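PDB 3HZP: DUF4440 domain-containing protein from Prochlorococcus marinus, which is of unknown function but has an NTF2-like fold and pairs with a second copy of itself in the crystal. Local coordinates for the interface of chains A and B. Sequence-based numbering; all coordinates share one arbitrary frame. Chains: chain A/B, NTF2-like protein of unknown function.

Contact 1: the interface of chains A and B. Residues chain A 100-102, 118, 120, 129; chain B 36-37, 40, 118.
B:Gln118 meets A:Thr102 and A:Thr100 with its side chain stretched out. CG lies anti to the backbone N (chi1 178°) and the chain stays extended beyond it, which carries the terminal amide across to strand 100-108 of chain A. Both ends of that amide are used. Its oxygen OE1 accepts a hydrogen bond from the hydroxyl OG1 of A:Thr102 at 2.6 Å. The hydroxyl lies in the plane of the amide carbonyl, with a C=O...donor angle of 157°. The amide nitrogen NE2 donates to the backbone O of A:Thr100 at 3.3 Å. This longer bond is straight at the hydrogen, but NE2 sits above the carbonyl plane of A:Thr100. The two bonds fix the rotation of the amide. An alanine in place of B:Gln118 would probably leave the A:Thr102 hydroxyl and the A:Thr100 carbonyl without their mates across the interface.

A:Gln118 and B:Gln118 run past each other in opposite directions. Their amide planes are stacked, 29° apart. In A:Thr100, OG1 lies anti to the carbonyl carbon, beside the backbone N, and donates to B:Gly40 O at 2.6 Å. The methyl CG2 of the same residue points at B:Ile36 CG2, tip to tip, 3.8 Å away. A:Ser120 positions this strand end from within chain A, since its OG accepts a bond from A:Thr100 N at 2.9 Å. Its CB also packs tightly on B:Gly40 CA, at 3.3 Å.

This is a two-fold symmetric interface of the deposited pair, which may be the biological form. The patch brings the start of strand 100-108 and the end of strand 111-119 in chain A against strand 111-119 and the loop after strand 35-36 in chain B.

Contact 2: the interface of chains A and B. Residues chain A 34, 36, 40-42, 116; chain B 100, 124-125, 128-129.
A:Pro42 lies over one face of the B:Trp129 indole. Its CG sits above the centre of the six-membered ring, 3.9 Å from the ring centroid, in a CH-pi contact. CD reaches the ring fusion at CE2. A:Leu34 and A:Ile36 meet the rim of the same six-membered ring, displaced toward the side on which the proline lies. CD1 of A:Leu34 touches CZ3 at 3.7 Å, its side chain crossing the indole obliquely. CD1 of A:Ile36 reaches CH2 at 3.8 Å, the two side chains at about a right angle. B:Trp129 thus packs its benzo ring against an apolar patch of chain A.

Beside this cluster, A:Asn41 makes polar and apolar contacts together. Its CG is anti to the carbonyl carbon (chi1 -66°), which directs the amide toward the C-terminal segment of chain B. The amide oxygen OD1 accepts a bond from the backbone N of B:Asp125 at 2.8 Å. The bond is nearly straight at the hydrogen (168°), and the donor is tilted 16° from the amide carbonyl plane. The methyl CD1 of B:Leu128 packs against CB of A:Asn41 at 3.5 Å and lies equally near its CG. B:Leu128 also brings CB to the proline ring.

Further out, A:Trp116 on strand 111-119 backs the apolar patch. The backbone O of A:Leu34 lies 3.9 Å above the plane of the A:Trp116 ring, toward its rim. On the partner side, B:Leu128 ends the short 3-10 helix 126-128, which leads directly into B:Trp129. The contact joins this C-terminal segment to the start of strand 42-43 and the loop before it, and to strand 35-36 with the residue before it. It forms part of a two-fold symmetric interface, possibly that of a dimer. The hydroxyl OG1 of B:Thr100 lies at the edge of the B:Trp129 indole, in the plane of the ring.

Contact 1: the interface of chains A and B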
loop_
_atom_site.group_PDB
_atom_site.type_symbol
_atom_site.label_atom_id
_atom_site.label_comp_id
_atom_site.label_asym_id
_atom_site.label_seq_id
_atom_site.Cartn_x
_atom_site.Cartn_y
_atom_site.Cartn_z
ATOM N N THR A 100 -4.157 -8.338 1.461
ATOM C CA THR A 100 -4.454 -7.010 1.987
ATOM C C THR A 100 -4.173 -5.959 0.923
ATOM O O THR A 100 -3.107 -5.991 0.274
ATOM C CB THR A 100 -3.566 -6.692 3.204
ATOM O OG1 THR A 100 -3.847 -7.653 4.231
ATOM C CG2 THR A 100 -3.826 -5.263 3.760
ATOM N N VAL A 101 -5.141 -5.064 0.737
ATOM C CA VAL A 101 -5.053 -4.009 -0.254
ATOM C C VAL A 101 -5.233 -2.639 0.351
ATOM O O VAL A 101 -6.182 -2.418 1.110
ATOM C CB VAL A 101 -6.155 -4.204 -1.338
ATOM C CG1 VAL A 101 -6.030 -3.170 -2.411
ATOM C CG2 VAL A 101 -6.114 -5.640 -1.887
ATOM N N THR A 102 -4.297 -1.734 0.075
ATOM C CA THR A 102 -4.398 -0.317 0.449
ATOM C C THR A 102 -4.802 0.434 -0.802
ATOM O O THR A 102 -4.110 0.365 -1.831
ATOM C CB THR A 102 -3.081 0.222 0.971
ATOM O OG1 THR A 102 -2.724 -0.455 2.169
ATOM C CG2 THR A 102 -3.168 1.740 1.217
ATOM N N GLN A 118 -2.172 -0.732 -3.777
ATOM C CA GLN A 118 -1.099 -1.678 -3.560
ATOM C C GLN A 118 -1.667 -2.906 -2.894
ATOM O O GLN A 118 -2.401 -2.809 -1.911
ATOM C CB GLN A 118 0.019 -1.058 -2.696
ATOM C CG GLN A 118 1.168 -2.036 -2.385
ATOM C CD GLN A 118 2.468 -1.407 -1.950
ATOM O OE1 GLN A 118 2.600 -0.180 -1.929
ATOM N NE2 GLN A 118 3.456 -2.227 -1.660
ATOM N N SER A 120 -0.846 -7.012 -1.353
ATOM C CA SER A 120 0.114 -7.943 -0.788
ATOM C C SER A 120 0.062 -9.276 -1.538
ATOM O O SER A 120 -0.770 -9.469 -2.412
ATOM C CB SER A 120 -0.171 -8.186 0.696
ATOM O OG SER A 120 -1.366 -8.962 0.888
ATOM N N TRP A 129 -6.413 -9.387 12.205
ATOM C CA TRP A 129 -7.135 -8.129 12.138
ATOM C C TRP A 129 -8.090 -8.023 13.323
ATOM O O TRP A 129 -8.521 -9.064 13.808
ATOM C CB TRP A 129 -7.909 -8.068 10.850
ATOM C CG TRP A 129 -7.049 -7.923 9.624
ATOM C CD1 TRP A 129 -6.774 -8.873 8.698
ATOM C CD2 TRP A 129 -6.399 -6.734 9.178
ATOM N NE1 TRP A 129 -5.989 -8.367 7.719
ATOM C CE2 TRP A 129 -5.730 -7.057 7.988
ATOM C CE3 TRP A 129 -6.305 -5.436 9.669
ATOM C CZ2 TRP A 129 -5.011 -6.136 7.274
ATOM C CZ3 TRP A 129 -5.595 -4.538 8.976
ATOM C CH2 TRP A 129 -4.942 -4.883 7.781
ATOM N N ILE B 36 1.894 -2.849 6.929
ATOM C CA ILE B 36 1.460 -4.038 6.189
ATOM C C ILE B 36 2.656 -4.690 5.554
ATOM O O ILE B 36 3.304 -4.121 4.700
ATOM C CB ILE B 36 0.373 -3.718 5.161
ATOM C CG1 ILE B 36 -0.797 -2.965 5.797
ATOM C CG2 ILE B 36 -0.118 -5.002 4.498
ATOM C CD1 ILE B 36 -1.403 -3.635 7.052
ATOM N N ARG B 37 2.981 -5.881 6.054
ATOM C CA ARG B 37 4.085 -6.687 5.552
ATOM C C ARG B 37 3.794 -7.225 4.150
ATOM O O ARG B 37 2.620 -7.226 3.695
ATOM C CB ARG B 37 4.338 -7.835 6.509
ATOM C CG ARG B 37 4.862 -7.391 7.857
ATOM C CD ARG B 37 4.970 -8.589 8.824
ATOM N NE ARG B 37 3.705 -8.810 9.486
ATOM C CZ ARG B 37 3.515 -9.657 10.497
ATOM N NH1 ARG B 37 4.510 -10.431 10.899
ATOM N NH2 ARG B 37 2.325 -9.719 11.095
ATOM N N GLY B 40 0.807 -9.296 3.622
ATOM C CA GLY B 40 -0.475 -8.689 3.923
ATOM C C GLY B 40 -0.785 -8.614 5.403
ATOM O O GLY B 40 -1.779 -8.036 5.819
ATOM N N GLN B 118 2.363 0.332 3.718
ATOM C CA GLN B 118 2.380 -1.005 3.165
ATOM C C GLN B 118 3.605 -1.152 2.298
ATOM O O GLN B 118 3.886 -0.301 1.454
ATOM C CB GLN B 118 1.099 -1.284 2.352
ATOM C CG GLN B 118 1.082 -2.676 1.692
ATOM C CD GLN B 118 -0.273 -3.189 1.275
ATOM O OE1 GLN B 118 -1.297 -2.548 1.528
ATOM N NE2 GLN B 118 -0.306 -4.369 0.690
#

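Contact 2: the interface of chains A and B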
loop_
_atom_site.group_PDB
_atom_site.type_symbol
_atom_site.label_atom_id
_atom_site.label_comp_id
_atom_site.label_asym_id
_atom_site.label_seq_id
_atom_site.Cartn_x
_atom_site.Cartn_y
_atom_site.Cartn_z
ATOM N N LEU A 34 -1.447 3.965 -10.338
ATOM C CA LEU A 34 -0.734 2.719 -10.568
ATOM C C LEU A 34 -1.231 1.673 -9.584
ATOM O O LEU A 34 -1.680 1.996 -8.488
ATOM C CB LEU A 34 0.775 2.883 -10.423
ATOM C CG LEU A 34 1.458 3.812 -11.381
ATOM C CD1 LEU A 34 2.912 4.117 -10.976
ATOM C CD2 LEU A 34 1.444 3.276 -12.815
ATOM N N ILE A 36 0.197 -1.528 -7.572
ATOM C CA ILE A 36 1.464 -2.084 -7.089
ATOM C C ILE A 36 1.274 -3.540 -6.764
ATOM O O ILE A 36 0.524 -3.894 -5.878
ATOM C CB ILE A 36 2.025 -1.304 -5.899
ATOM C CG1 ILE A 36 2.121 0.192 -6.205
ATOM C CG2 ILE A 36 3.393 -1.855 -5.506
ATOM C CD1 ILE A 36 2.877 0.549 -7.505
ATOM N N GLY A 40 6.185 -5.346 -5.775
ATOM C CA GLY A 40 6.501 -3.932 -5.778
ATOM C C GLY A 40 6.475 -3.301 -7.154
ATOM O O GLY A 40 6.618 -2.097 -7.309
ATOM N N ASN A 41 6.355 -4.146 -8.194
ATOM C CA ASN A 41 6.442 -3.636 -9.556
ATOM C C ASN A 41 5.096 -3.033 -9.996
ATOM O O ASN A 41 4.041 -3.659 -9.823
ATOM C CB ASN A 41 6.839 -4.777 -10.467
ATOM C CG ASN A 41 8.220 -5.250 -10.174
ATOM O OD1 ASN A 41 9.027 -4.492 -9.620
ATOM N ND2 ASN A 41 8.536 -6.478 -10.584
ATOM N N PRO A 42 5.113 -1.806 -10.499
ATOM C CA PRO A 42 3.863 -1.159 -10.891
ATOM C C PRO A 42 3.278 -1.658 -12.183
ATOM O O PRO A 42 4.016 -2.087 -13.092
ATOM C CB PRO A 42 4.288 0.308 -11.041
ATOM C CG PRO A 42 5.721 0.265 -11.436
ATOM C CD PRO A 42 6.280 -0.911 -10.650
ATOM N N TRP A 116 -4.870 5.100 -6.370
ATOM C CA TRP A 116 -3.688 4.285 -6.032
ATOM C C TRP A 116 -4.167 2.982 -5.443
ATOM O O TRP A 116 -5.158 2.927 -4.725
ATOM C CB TRP A 116 -2.788 4.992 -5.016
ATOM C CG TRP A 116 -1.470 4.393 -4.908
ATOM C CD1 TRP A 116 -1.016 3.575 -3.911
ATOM C CD2 TRP A 116 -0.381 4.568 -5.812
ATOM N NE1 TRP A 116 0.282 3.195 -4.173
ATOM C CE2 TRP A 116 0.699 3.785 -5.323
ATOM C CE3 TRP A 116 -0.212 5.297 -6.982
ATOM C CZ2 TRP A 116 1.906 3.723 -5.970
ATOM C CZ3 TRP A 116 1.011 5.244 -7.628
ATOM C CH2 TRP A 116 2.053 4.461 -7.100
ATOM N N THR B 100 8.848 -1.486 -2.905
ATOM C CA THR B 100 7.963 -0.338 -3.067
ATOM C C THR B 100 7.101 -0.172 -1.824
ATOM O O THR B 100 6.521 -1.158 -1.325
ATOM C CB THR B 100 7.019 -0.539 -4.267
ATOM O OG1 THR B 100 7.817 -0.660 -5.453
ATOM C CG2 THR B 100 6.029 0.649 -4.438
ATOM N N SER B 124 12.034 -5.549 -6.064
ATOM C CA SER B 124 11.392 -4.763 -7.116
ATOM C C SER B 124 12.378 -4.387 -8.226
ATOM O O SER B 124 13.605 -4.333 -8.029
ATOM C CB SER B 124 10.729 -3.506 -6.542
ATOM O OG SER B 124 11.663 -2.497 -6.178
ATOM N N ASP B 125 11.812 -4.088 -9.388
ATOM C CA ASP B 125 12.576 -3.744 -10.590
ATOM C C ASP B 125 12.455 -2.237 -10.811
ATOM O O ASP B 125 11.440 -1.749 -11.292
ATOM C CB ASP B 125 12.008 -4.469 -11.781
ATOM C CG ASP B 125 12.778 -4.177 -13.064
ATOM O OD1 ASP B 125 13.703 -3.326 -13.064
ATOM O OD2 ASP B 125 12.423 -4.806 -14.072
ATOM N N LEU B 128 11.138 -0.166 -14.001
ATOM C CA LEU B 128 9.764 -0.022 -14.367
ATOM C C LEU B 128 9.154 1.325 -14.018
ATOM O O LEU B 128 8.036 1.607 -14.429
ATOM C CB LEU B 128 8.926 -1.125 -13.709
ATOM C CG LEU B 128 9.300 -2.547 -14.088
ATOM C CD1 LEU B 128 8.470 -3.500 -13.232
ATOM C CD2 LEU B 128 9.037 -2.797 -15.572
ATOM N N TRP B 129 9.876 2.136 -13.270
ATOM C CA TRP B 129 9.380 3.427 -12.829
ATOM C C TRP B 129 9.772 4.499 -13.841
ATOM O O TRP B 129 10.787 4.318 -14.506
ATOM C CB TRP B 129 9.970 3.753 -11.485
ATOM C CG TRP B 129 9.451 2.894 -10.364
ATOM C CD1 TRP B 129 10.106 1.895 -9.723
ATOM C CD2 TRP B 129 8.180 3.006 -9.726
ATOM N NE1 TRP B 129 9.331 1.369 -8.748
ATOM C CE2 TRP B 129 8.135 2.021 -8.728
ATOM C CE3 TRP B 129 7.072 3.829 -9.905
ATOM C CZ2 TRP B 129 7.054 1.856 -7.903
ATOM C CZ3 TRP B 129 6.013 3.662 -9.105
ATOM C CH2 TRP B 129 5.997 2.676 -8.105
#

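Contact 1 and contact 2 are patches of one two-fold interface, with the centres of their C-alpha atoms about 14 Å apart. They share four residue positions, with the chains exchanged. Thr100 and Trp129 come from chain A in contact 1 and chain B in contact 2; Ile36 and Gly40 switch the other way. Contact 1 adds the paired Gln118 side chains of strand 111-119. Contact 2 adds the apolar packing around the tryptophan near the C-terminus. Symmetry repeats each set, so both chains lend a C-terminal segment to their partner. This reciprocal exchange would suit a stable dimer.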